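Long-range contacts in TrwG component of type IV secretion system (Bartonella birtlesii, PDB 4JF8), which probably serves as a VirB8-like inner-membrane component of a bacterial type IV secretion system, this chain being its soluble VirB8 domain: residues R46-N50 / V107-P112; H138-I143 / Y169-E174; I143-G149 / L162-S168. All coordinates share one frame; numbering follows the deposited sequence.

Contact 1 of 3, residues R46-N50 / V107-P112. With EDO (1,2-ethanediol), chain D.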
loop_
_atom_site.group_PDB
_atom_site.type_symbol
_atom_site.label_atom_id
_atom_site.label_comp_id
_atom_site.label_asym_id
_atom_site.label_seq_id
_atom_site.Cartn_x
_atom_site.Cartn_y
_atom_site.Cartn_z
ATOM N N ARG A 46 -11.935 -3.619 -7.665
ATOM C CA ARG A 46 -12.176 -3.429 -6.229
ATOM C C ARG A 46 -10.874 -3.170 -5.474
ATOM O O ARG A 46 -10.846 -2.346 -4.573
ATOM C CB ARG A 46 -12.918 -4.616 -5.611
ATOM C CG ARG A 46 -14.403 -4.648 -5.946
ATOM C CD ARG A 46 -15.088 -5.811 -5.270
ATOM N NE ARG A 46 -16.534 -5.612 -5.273
ATOM C CZ ARG A 46 -17.449 -6.571 -5.182
ATOM N NH1 ARG A 46 -17.103 -7.852 -5.093
ATOM N NH2 ARG A 46 -18.728 -6.233 -5.203
ATOM N N TYR A 47 -9.794 -3.859 -5.849
ATOM C CA TYR A 47 -8.491 -3.621 -5.218
ATOM C C TYR A 47 -8.102 -2.151 -5.352
ATOM O O TYR A 47 -7.747 -1.500 -4.348
ATOM C CB TYR A 47 -7.422 -4.512 -5.844
ATOM C CG TYR A 47 -6.028 -4.207 -5.359
ATOM C CD1 TYR A 47 -5.577 -4.702 -4.151
ATOM C CD2 TYR A 47 -5.176 -3.356 -6.075
ATOM C CE1 TYR A 47 -4.303 -4.415 -3.681
ATOM C CE2 TYR A 47 -3.902 -3.054 -5.612
ATOM C CZ TYR A 47 -3.483 -3.577 -4.405
ATOM O OH TYR A 47 -2.228 -3.285 -3.913
ATOM N N TRP A 48 -8.154 -1.618 -6.565
ATOM C CA TRP A 48 -7.751 -0.229 -6.800
ATOM C C TRP A 48 -8.696 0.792 -6.176
ATOM O O TRP A 48 -8.248 1.785 -5.593
ATOM C CB TRP A 48 -7.513 0.048 -8.293
ATOM C CG TRP A 48 -6.283 -0.663 -8.746
ATOM C CD1 TRP A 48 -6.222 -1.775 -9.541
ATOM C CD2 TRP A 48 -4.937 -0.360 -8.370
ATOM N NE1 TRP A 48 -4.918 -2.178 -9.674
ATOM C CE2 TRP A 48 -4.107 -1.335 -8.958
ATOM C CE3 TRP A 48 -4.354 0.624 -7.563
ATOM C CZ2 TRP A 48 -2.715 -1.335 -8.764
ATOM C CZ3 TRP A 48 -2.987 0.621 -7.401
ATOM C CH2 TRP A 48 -2.190 -0.347 -7.992
ATOM N N LEU A 49 -9.998 0.536 -6.263
ATOM C CA LEU A 49 -10.980 1.419 -5.650
ATOM C C LEU A 49 -10.824 1.463 -4.142
ATOM O O LEU A 49 -10.938 2.528 -3.535
ATOM C CB LEU A 49 -12.393 0.971 -6.025
ATOM C CG LEU A 49 -12.728 1.188 -7.515
ATOM C CD1 LEU A 49 -13.910 0.312 -7.934
ATOM C CD2 LEU A 49 -12.965 2.655 -7.866
ATOM N N ASN A 50 -10.607 0.302 -3.544
ATOM C CA ASN A 50 -10.368 0.223 -2.111
ATOM C C ASN A 50 -9.111 1.005 -1.721
ATOM O O ASN A 50 -9.112 1.789 -0.760
ATOM C CB ASN A 50 -10.251 -1.251 -1.704
ATOM C CG ASN A 50 -10.123 -1.448 -0.222
ATOM O OD1 ASN A 50 -11.025 -1.076 0.533
ATOM N ND2 ASN A 50 -9.035 -2.087 0.214
ATOM N N VAL A 107 -14.171 0.599 4.942
ATOM C CA VAL A 107 -14.922 0.343 3.704
ATOM C C VAL A 107 -15.860 -0.827 3.949
ATOM O O VAL A 107 -15.437 -1.887 4.386
ATOM C CB VAL A 107 -13.981 0.072 2.518
ATOM C CG1 VAL A 107 -14.782 -0.367 1.302
ATOM C CG2 VAL A 107 -13.148 1.303 2.179
ATOM N N ARG A 108 -17.141 -0.622 3.653
ATOM C CA ARG A 108 -18.175 -1.650 3.875
ATOM C C ARG A 108 -18.534 -2.405 2.614
ATOM O O ARG A 108 -18.830 -3.587 2.679
ATOM C CB ARG A 108 -19.428 -1.039 4.500
ATOM C CG ARG A 108 -19.215 -0.288 5.803
ATOM C CD ARG A 108 -20.463 0.516 6.211
ATOM N NE ARG A 108 -20.493 1.857 5.612
ATOM C CZ ARG A 108 -21.589 2.611 5.441
ATOM N NH1 ARG A 108 -22.783 2.153 5.806
ATOM N NH2 ARG A 108 -21.501 3.829 4.868
ATOM N N SER A 109 -18.543 -1.732 1.471
ATOM C CA SER A 109 -18.859 -2.391 0.182
ATOM C C SER A 109 -18.361 -1.542 -0.952
ATOM O O SER A 109 -18.238 -0.318 -0.831
ATOM C CB SER A 109 -20.361 -2.674 0.051
ATOM O OG SER A 109 -21.102 -1.482 0.041
ATOM N N ILE A 110 -18.096 -2.201 -2.075
ATOM C CA ILE A 110 -17.620 -1.560 -3.302
ATOM C C ILE A 110 -18.395 -2.173 -4.443
ATOM O O ILE A 110 -18.348 -3.405 -4.636
ATOM C CB ILE A 110 -16.104 -1.818 -3.537
ATOM C CG1 ILE A 110 -15.292 -1.290 -2.360
ATOM C CG2 ILE A 110 -15.666 -1.172 -4.847
ATOM C CD1 ILE A 110 -13.813 -1.623 -2.433
ATOM N N GLN A 111 -19.120 -1.341 -5.181
ATOM C CA GLN A 111 -19.960 -1.825 -6.280
ATOM C C GLN A 111 -19.585 -1.155 -7.602
ATOM O O GLN A 111 -20.090 -0.075 -7.924
ATOM C CB GLN A 111 -21.442 -1.593 -5.978
ATOM C CG GLN A 111 -21.960 -2.340 -4.755
ATOM C CD GLN A 111 -21.663 -3.837 -4.767
ATOM O OE1 GLN A 111 -21.512 -4.461 -5.824
ATOM N NE2 GLN A 111 -21.583 -4.427 -3.574
ATOM N N PRO A 112 -18.701 -1.790 -8.384
ATOM C CA PRO A 112 -18.453 -1.280 -9.719
ATOM C C PRO A 112 -19.626 -1.649 -10.612
ATOM O O PRO A 112 -20.274 -2.689 -10.389
ATOM C CB PRO A 112 -17.194 -2.030 -10.167
ATOM C CG PRO A 112 -16.726 -2.829 -8.995
ATOM C CD PRO A 112 -17.897 -2.988 -8.090
HETATM C C1 EDO D . -1.913 -5.154 -9.237
HETATM O O1 EDO D . -1.581 -6.309 -10.017
HETATM C C2 EDO D . -3.408 -5.181 -8.981
HETATM O O2 EDO D . -4.046 -4.887 -10.231
#

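Contact 2 of 3, residues H138-I143 / Y169-E174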
loop_
_atom_site.group_PDB
_atom_site.type_symbol
_atom_site.label_atom_id
_atom_site.label_comp_id
_atom_site.label_asym_id
_atom_site.label_seq_id
_atom_site.Cartn_x
_atom_site.Cartn_y
_atom_site.Cartn_z
ATOM N N HIS A 138 -21.475 7.944 7.968
ATOM C CA HIS A 138 -21.758 6.950 6.921
ATOM C C HIS A 138 -21.803 7.657 5.592
ATOM O O HIS A 138 -22.674 8.486 5.349
ATOM C CB HIS A 138 -23.079 6.251 7.233
ATOM C CG HIS A 138 -23.070 5.558 8.555
ATOM N ND1 HIS A 138 -22.745 4.226 8.694
ATOM C CD2 HIS A 138 -23.301 6.023 9.804
ATOM C CE1 HIS A 138 -22.786 3.899 9.976
ATOM N NE2 HIS A 138 -23.102 4.976 10.667
ATOM N N GLN A 139 -20.846 7.324 4.731
ATOM C CA GLN A 139 -20.621 8.032 3.485
ATOM C C GLN A 139 -20.680 7.084 2.288
ATOM O O GLN A 139 -20.554 5.866 2.437
ATOM C CB GLN A 139 -19.248 8.708 3.510
ATOM C CG GLN A 139 -19.094 9.746 4.615
ATOM C CD GLN A 139 -17.777 10.497 4.546
ATOM O OE1 GLN A 139 -16.988 10.490 5.489
ATOM N NE2 GLN A 139 -17.527 11.141 3.419
ATOM N N ILE A 140 -20.891 7.669 1.118
ATOM C CA ILE A 140 -20.826 6.968 -0.174
ATOM C C ILE A 140 -19.919 7.765 -1.079
ATOM O O ILE A 140 -20.153 8.965 -1.295
ATOM C CB ILE A 140 -22.184 6.899 -0.917
ATOM C CG1 ILE A 140 -23.245 6.292 -0.014
ATOM C CG2 ILE A 140 -22.063 6.079 -2.199
ATOM C CD1 ILE A 140 -23.021 4.824 0.222
ATOM N N ALA A 141 -18.877 7.119 -1.616
ATOM C CA ALA A 141 -18.085 7.717 -2.689
ATOM C C ALA A 141 -18.640 7.270 -4.023
ATOM O O ALA A 141 -18.908 6.080 -4.214
ATOM C CB ALA A 141 -16.625 7.321 -2.607
ATOM N N THR A 142 -18.805 8.219 -4.932
ATOM C CA THR A 142 -19.217 7.920 -6.310
ATOM C C THR A 142 -17.997 8.219 -7.147
ATOM O O THR A 142 -17.483 9.347 -7.129
ATOM C CB THR A 142 -20.434 8.772 -6.739
ATOM O OG1 THR A 142 -21.525 8.505 -5.852
ATOM C CG2 THR A 142 -20.826 8.459 -8.157
ATOM N N ILE A 143 -17.500 7.201 -7.832
ATOM C CA ILE A 143 -16.162 7.246 -8.424
ATOM C C ILE A 143 -16.212 6.894 -9.899
ATOM O O ILE A 143 -16.781 5.870 -10.289
ATOM C CB ILE A 143 -15.225 6.255 -7.721
ATOM C CG1 ILE A 143 -15.322 6.431 -6.203
ATOM C CG2 ILE A 143 -13.789 6.453 -8.198
ATOM C CD1 ILE A 143 -14.382 5.555 -5.406
ATOM N N TYR A 169 -14.453 12.037 -8.566
ATOM C CA TYR A 169 -14.607 11.542 -7.207
ATOM C C TYR A 169 -15.402 12.538 -6.393
ATOM O O TYR A 169 -15.003 13.686 -6.266
ATOM C CB TYR A 169 -13.239 11.317 -6.572
ATOM C CG TYR A 169 -13.286 10.718 -5.198
ATOM C CD1 TYR A 169 -13.222 9.342 -5.029
ATOM C CD2 TYR A 169 -13.357 11.501 -4.053
ATOM C CE1 TYR A 169 -13.231 8.772 -3.778
ATOM C CE2 TYR A 169 -13.368 10.940 -2.805
ATOM C CZ TYR A 169 -13.303 9.568 -2.667
ATOM O OH TYR A 169 -13.302 8.960 -1.429
ATOM N N ARG A 170 -16.480 12.061 -5.801
ATOM C CA ARG A 170 -17.216 12.827 -4.810
ATOM C C ARG A 170 -17.641 11.913 -3.689
ATOM O O ARG A 170 -17.752 10.692 -3.877
ATOM C CB ARG A 170 -18.455 13.503 -5.416
ATOM C CG ARG A 170 -19.460 12.545 -6.016
ATOM C CD ARG A 170 -20.702 13.256 -6.560
ATOM N NE ARG A 170 -21.411 13.986 -5.514
ATOM C CZ ARG A 170 -21.677 15.294 -5.491
ATOM N NH1 ARG A 170 -21.384 16.105 -6.504
ATOM N NH2 ARG A 170 -22.295 15.781 -4.428
ATOM N N THR A 171 -17.885 12.502 -2.515
ATOM C CA THR A 171 -18.463 11.781 -1.372
ATOM C C THR A 171 -19.723 12.497 -0.922
ATOM O O THR A 171 -19.851 13.713 -1.073
ATOM C CB THR A 171 -17.475 11.660 -0.200
ATOM O OG1 THR A 171 -17.060 12.967 0.187
ATOM C CG2 THR A 171 -16.277 10.850 -0.594
ATOM N N ASP A 172 -20.676 11.700 -0.437
ATOM C CA ASP A 172 -21.955 12.212 0.050
ATOM C C ASP A 172 -22.400 11.360 1.231
ATOM O O ASP A 172 -22.031 10.202 1.341
ATOM C CB ASP A 172 -22.994 12.089 -1.054
ATOM C CG ASP A 172 -22.681 12.963 -2.260
ATOM O OD1 ASP A 172 -22.947 14.185 -2.235
ATOM O OD2 ASP A 172 -22.118 12.449 -3.261
ATOM N N PRO A 173 -23.288 11.899 2.090
ATOM C CA PRO A 173 -23.880 11.076 3.131
ATOM C C PRO A 173 -24.685 9.923 2.544
ATOM O O PRO A 173 -25.400 10.088 1.553
ATOM C CB PRO A 173 -24.803 12.057 3.872
ATOM C CG PRO A 173 -24.188 13.394 3.623
ATOM C CD PRO A 173 -23.694 13.313 2.215
ATOM N N GLU A 174 -24.572 8.768 3.183
ATOM C CA GLU A 174 -25.382 7.618 2.797
ATOM C C GLU A 174 -26.817 7.816 3.249
ATOM O O GLU A 174 -27.066 8.370 4.287
ATOM C CB GLU A 174 -24.828 6.343 3.442
ATOM C CG GLU A 174 -25.420 5.060 2.863
ATOM C CD GLU A 174 -24.899 3.797 3.519
ATOM O OE1 GLU A 174 -24.219 3.895 4.548
ATOM O OE2 GLU A 174 -25.242 2.703 3.021
HETATM O O HOH W 1 -25.658 9.317 6.502
HETATM O O HOH W 2 -15.290 12.599 2.302
HETATM O O HOH W 3 -21.480 9.891 -3.515
#

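Contact 3 of 3, residues I143-G149 / L162-S168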
loop_
_atom_site.group_PDB
_atom_site.type_symbol
_atom_site.label_atom_id
_atom_site.label_comp_id
_atom_site.label_asym_id
_atom_site.label_seq_id
_atom_site.Cartn_x
_atom_site.Cartn_y
_atom_site.Cartn_z
ATOM N N ILE A 143 -17.500 7.201 -7.832
ATOM C CA ILE A 143 -16.162 7.246 -8.424
ATOM C C ILE A 143 -16.212 6.894 -9.899
ATOM O O ILE A 143 -16.781 5.870 -10.289
ATOM C CB ILE A 143 -15.225 6.255 -7.721
ATOM C CG1 ILE A 143 -15.322 6.431 -6.203
ATOM C CG2 ILE A 143 -13.789 6.453 -8.198
ATOM C CD1 ILE A 143 -14.382 5.555 -5.406
ATOM N N GLY A 144 -15.621 7.746 -10.729
ATOM C CA GLY A 144 -15.367 7.401 -12.117
ATOM C C GLY A 144 -13.904 7.035 -12.230
ATOM O O GLY A 144 -13.044 7.667 -11.602
ATOM N N TYR A 145 -13.605 6.014 -13.018
ATOM C CA TYR A 145 -12.226 5.519 -13.130
ATOM C C TYR A 145 -11.980 4.902 -14.482
ATOM O O TYR A 145 -12.917 4.558 -15.204
ATOM C CB TYR A 145 -11.884 4.543 -12.000
ATOM C CG TYR A 145 -12.629 3.232 -12.051
ATOM C CD1 TYR A 145 -12.082 2.112 -12.640
ATOM C CD2 TYR A 145 -13.902 3.114 -11.491
ATOM C CE1 TYR A 145 -12.762 0.897 -12.674
ATOM C CE2 TYR A 145 -14.595 1.918 -11.524
ATOM C CZ TYR A 145 -14.017 0.803 -12.101
ATOM O OH TYR A 145 -14.694 -0.404 -12.120
ATOM N N THR A 146 -10.709 4.756 -14.818
ATOM C CA THR A 146 -10.274 4.165 -16.070
ATOM C C THR A 146 -8.867 3.629 -15.841
ATOM O O THR A 146 -8.249 3.874 -14.804
ATOM C CB THR A 146 -10.284 5.214 -17.208
ATOM O OG1 THR A 146 -10.144 4.546 -18.466
ATOM C CG2 THR A 146 -9.187 6.255 -17.024
ATOM N N TYR A 147 -8.370 2.904 -16.825
ATOM C CA TYR A 147 -6.977 2.445 -16.831
ATOM C C TYR A 147 -6.335 2.956 -18.106
ATOM O O TYR A 147 -6.809 2.634 -19.201
ATOM C CB TYR A 147 -6.888 0.924 -16.779
ATOM C CG TYR A 147 -7.445 0.281 -15.526
ATOM C CD1 TYR A 147 -8.796 -0.039 -15.412
ATOM C CD2 TYR A 147 -6.608 -0.032 -14.467
ATOM C CE1 TYR A 147 -9.289 -0.652 -14.284
ATOM C CE2 TYR A 147 -7.087 -0.650 -13.330
ATOM C CZ TYR A 147 -8.425 -0.960 -13.243
ATOM O OH TYR A 147 -8.879 -1.627 -12.120
ATOM N N VAL A 148 -5.271 3.728 -17.959
ATOM C CA VAL A 148 -4.640 4.409 -19.092
ATOM C C VAL A 148 -3.394 3.690 -19.603
ATOM O O VAL A 148 -2.812 4.134 -20.587
ATOM C CB VAL A 148 -4.331 5.890 -18.782
ATOM C CG1 VAL A 148 -5.604 6.606 -18.325
ATOM C CG2 VAL A 148 -3.203 6.061 -17.779
ATOM N N GLY A 149 -3.004 2.586 -18.983
ATOM C CA GLY A 149 -1.771 1.883 -19.377
ATOM C C GLY A 149 -0.593 2.189 -18.490
ATOM O O GLY A 149 -0.633 3.072 -17.636
ATOM N N LEU A 162 -0.983 -0.615 -14.016
ATOM C CA LEU A 162 -2.004 -0.608 -15.047
ATOM C C LEU A 162 -2.442 0.776 -15.446
ATOM O O LEU A 162 -3.288 0.925 -16.336
ATOM C CB LEU A 162 -3.207 -1.415 -14.576
ATOM C CG LEU A 162 -2.941 -2.832 -14.071
ATOM C CD1 LEU A 162 -4.247 -3.458 -13.626
ATOM C CD2 LEU A 162 -2.262 -3.674 -15.123
ATOM N N GLY A 163 -1.925 1.797 -14.780
ATOM C CA GLY A 163 -2.388 3.152 -15.030
ATOM C C GLY A 163 -3.799 3.386 -14.559
ATOM O O GLY A 163 -4.568 4.081 -15.223
ATOM N N PHE A 164 -4.160 2.814 -13.414
ATOM C CA PHE A 164 -5.431 3.158 -12.796
ATOM C C PHE A 164 -5.487 4.654 -12.535
ATOM O O PHE A 164 -4.561 5.224 -11.990
ATOM C CB PHE A 164 -5.578 2.397 -11.473
ATOM C CG PHE A 164 -6.837 2.732 -10.700
ATOM C CD1 PHE A 164 -8.060 2.177 -11.052
ATOM C CD2 PHE A 164 -6.791 3.569 -9.603
ATOM C CE1 PHE A 164 -9.215 2.459 -10.333
ATOM C CE2 PHE A 164 -7.937 3.848 -8.901
ATOM C CZ PHE A 164 -9.136 3.282 -9.258
ATOM N N GLN A 165 -6.592 5.273 -12.928
ATOM C CA GLN A 165 -6.807 6.704 -12.757
ATOM C C GLN A 165 -8.244 6.965 -12.372
ATOM O O GLN A 165 -9.177 6.554 -13.089
ATOM C CB GLN A 165 -6.488 7.490 -14.027
ATOM C CG GLN A 165 -5.031 7.485 -14.427
ATOM C CD GLN A 165 -4.185 8.360 -13.535
ATOM O OE1 GLN A 165 -3.743 7.956 -12.429
ATOM N NE2 GLN A 165 -3.956 9.557 -13.982
ATOM N N VAL A 166 -8.418 7.647 -11.245
ATOM C CA VAL A 166 -9.724 8.162 -10.853
ATOM C C VAL A 166 -9.949 9.438 -11.650
ATOM O O VAL A 166 -9.154 10.396 -11.561
ATOM C CB VAL A 166 -9.799 8.387 -9.350
ATOM C CG1 VAL A 166 -11.045 9.186 -8.965
ATOM C CG2 VAL A 166 -9.752 7.060 -8.621
ATOM N N THR A 167 -11.046 9.448 -12.420
ATOM C CA THR A 167 -11.381 10.558 -13.315
ATOM C C THR A 167 -12.427 11.485 -12.718
ATOM O O THR A 167 -12.577 12.619 -13.172
ATOM C CB THR A 167 -11.903 10.031 -14.660
ATOM O OG1 THR A 167 -13.067 9.226 -14.408
ATOM C CG2 THR A 167 -10.819 9.216 -15.365
ATOM N N SER A 168 -13.150 11.001 -11.712
ATOM C CA SER A 168 -14.093 11.824 -10.947
ATOM C C SER A 168 -14.272 11.204 -9.578
ATOM O O SER A 168 -14.260 9.994 -9.445
ATOM C CB SER A 168 -15.437 11.983 -11.676
ATOM O OG SER A 168 -16.131 10.779 -11.775
HETATM O O HOH W 4 -13.801 7.247 -16.143
#

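Contact 1 of 3, residues R46-N50 / V107-P112
In the NTF2-like fold of the VirB8 domain a long N-terminal helix lies across a curved antiparallel sheet, and this contact seats that helix on one of the two outermost strands of the sheet: Arg46, Leu49 and Asn50 of helix 42-57 meet Val107, Ile110 and Pro112 of strand 101-112. The two short axes approach to 9.3 Å, a normal separation for a helix packed on a strand. Ile110 fits the middle of the interface because its branches serve different partners. CG2 packs against Leu49 CD1 at 3.8 Å, while the longer arm carries CD1 to 3.7 Å from Asn50 CB. Leu49 CD1 also reaches the ring of Pro112, at 4.3 Å from Pro112 CG. Further along, the amide oxygen Asn50 OD1 rests on the methyl Val107 CG2, 3.6 Å away.

Arg46 runs past Ile110 in the opposite direction, and its extended chain (chi2 -178°) lets the guanidinium reach the strand's backbone. NE and NH2 grip the single oxygen Ile110 O side-on, each at 2.9 Å; the two bonds are bent, with N-H...O angles of 141° and 139°, as expected when one acceptor is shared. NH2 also has a salt bridge to Glu42. Elsewhere on the helix, Trp48 NE1 donates to O2 of a 1,2-ethanediol that Trp48 of the second subunit also binds, and Tyr47 OH is hydrogen-bonded to Tyr47 of that subunit.

Chemically, an apolar patch is bordered by a pair of guanidinium-to-carbonyl bonds: gripping one oxygen with two nitrogens restrains the arginine's rotation, and Glu42 probably offsets its charge.

Contact 2 of 3, residues H138-I143 / Y169-E174
Five backbone hydrogen bonds join His138-Ile143 to Tyr169-Glu174 as neighbouring antiparallel strands. Ile140 pairs with Asp172 and Thr142 with Arg170 in hydrogen-bonded pairs, and Ile140 N to Asp172 O is 2.8 Å. The last bond, from Glu174 N to His138 O, is straight at 179°, although the donor stands above the carbonyl plane.

Side chains divide between two faces. On one, Tyr169 lies alongside Ile143, both pointing the same way. Its CG is anti to the backbone N (chi1 -176°), which carries the ring over the neighbouring strand, where Tyr169 CD1 touches Ile143 CG1 at 3.8 Å and Tyr169 CE1 comes within 3.9 Å of Ala141 CB. Alanine's small methyl suits a place beside so large a ring. On the other face, Ile140 in one of its two positions brings CD1 to 3.6 Å from Glu174 CG, apolar carbon against the aliphatic part of the glutamate.

The polar groups have their own supports. Arg170 holds Asp172 side-on within its strand, NE to OD2 and NH2 to OD1; both acceptors lie in the guanidinium plane and use their syn lone pairs, which keeps the carboxylate oriented. A water then links Asp172 OD2 at 2.6 Å with Ile140 O and Thr142 OG1. Arg108 and Arg121 form salt bridges to Glu174, probably favouring its charged form.

Farther out, strand 117-128 flanks 138-143 on the side away from 169-174 and bonds to its backbone at Gln139, Ala141 and Ile143. Helix 42-57 covers the Ile143-Tyr169 face: Val53 packs on Ile143, Tyr52 meets the tyrosine ring edge-to-face, and Glu57 accepts from its hydroxyl.

Contact 3 of 3, residues I143-G149 / L162-S168
With chi1 at 177° Phe164 turns CG away from its own amide nitrogen, and Tyr147 (chi1 -63°) turns its CG away from the carbonyl carbon, torsions that bring their rings together on one face of an antiparallel beta pairing in the NTF2-like sheet. The edge of Phe164 is directed at the face of Tyr147 in an offset edge-to-face arrangement, centroids 5.5 Å apart and planes at 61°. Tyr145 completes the aromatic cluster obliquely, its CD1 3.7 Å from Phe164 CE1. Large flat residues suit this buried face, where Trp48 of helix 42-57 meets Phe164 and Asp45 accepts hydrogen bonds from both tyrosine hydroxyls. Leu162 lies alongside Tyr147, its CB 3.7 Å from Tyr147 CD2.

Thr146 and Gln165 form a regular hydrogen-bonded pair, but beyond Tyr145 the register slips in a classic beta bulge: Thr167 and Ser168 both face Gly144. Gly144 O accepts a 2.8 Å bond from Thr167 N and a weak one from Ser168 N. Glycine fits because the space beside its CA is taken by Ser168 OG. Gly163 likewise lies close to Gly149 O, with a positive phi that favours glycine. Where the strands end, Val148 N binds Gly163 O and Gly149 N binds Leu162 O. At the bulge a water lies 2.7 Å from Thr167 OG1 and donates weakly to Tyr145 O.

Contacts 2 and 3 are successive lengths of one pairing between strands 137-147 and 164-173, their centres about 18 Å apart and joined through Ile143. Contact 1 lies at the opposite edge of the same sheet, on strand 101-112, and helix 42-57 spans from there to the strands of contacts 2 and 3. Its Leu49 CD2 packs 3.9 Å from Ile143 CG2, while Trp48 CB reaches Phe164 CD1 of contact 3 at 3.5 Å. Contacts 1 and 2 also meet through charge, Arg108 NH1 lying 2.6 Å from Glu174 OE1. The bound 1,2-ethanediol, probably from the crystallisation liquor, sits between the subunits beside Trp48, and Leu162 of contact 3 packs on Val44 of the second subunit.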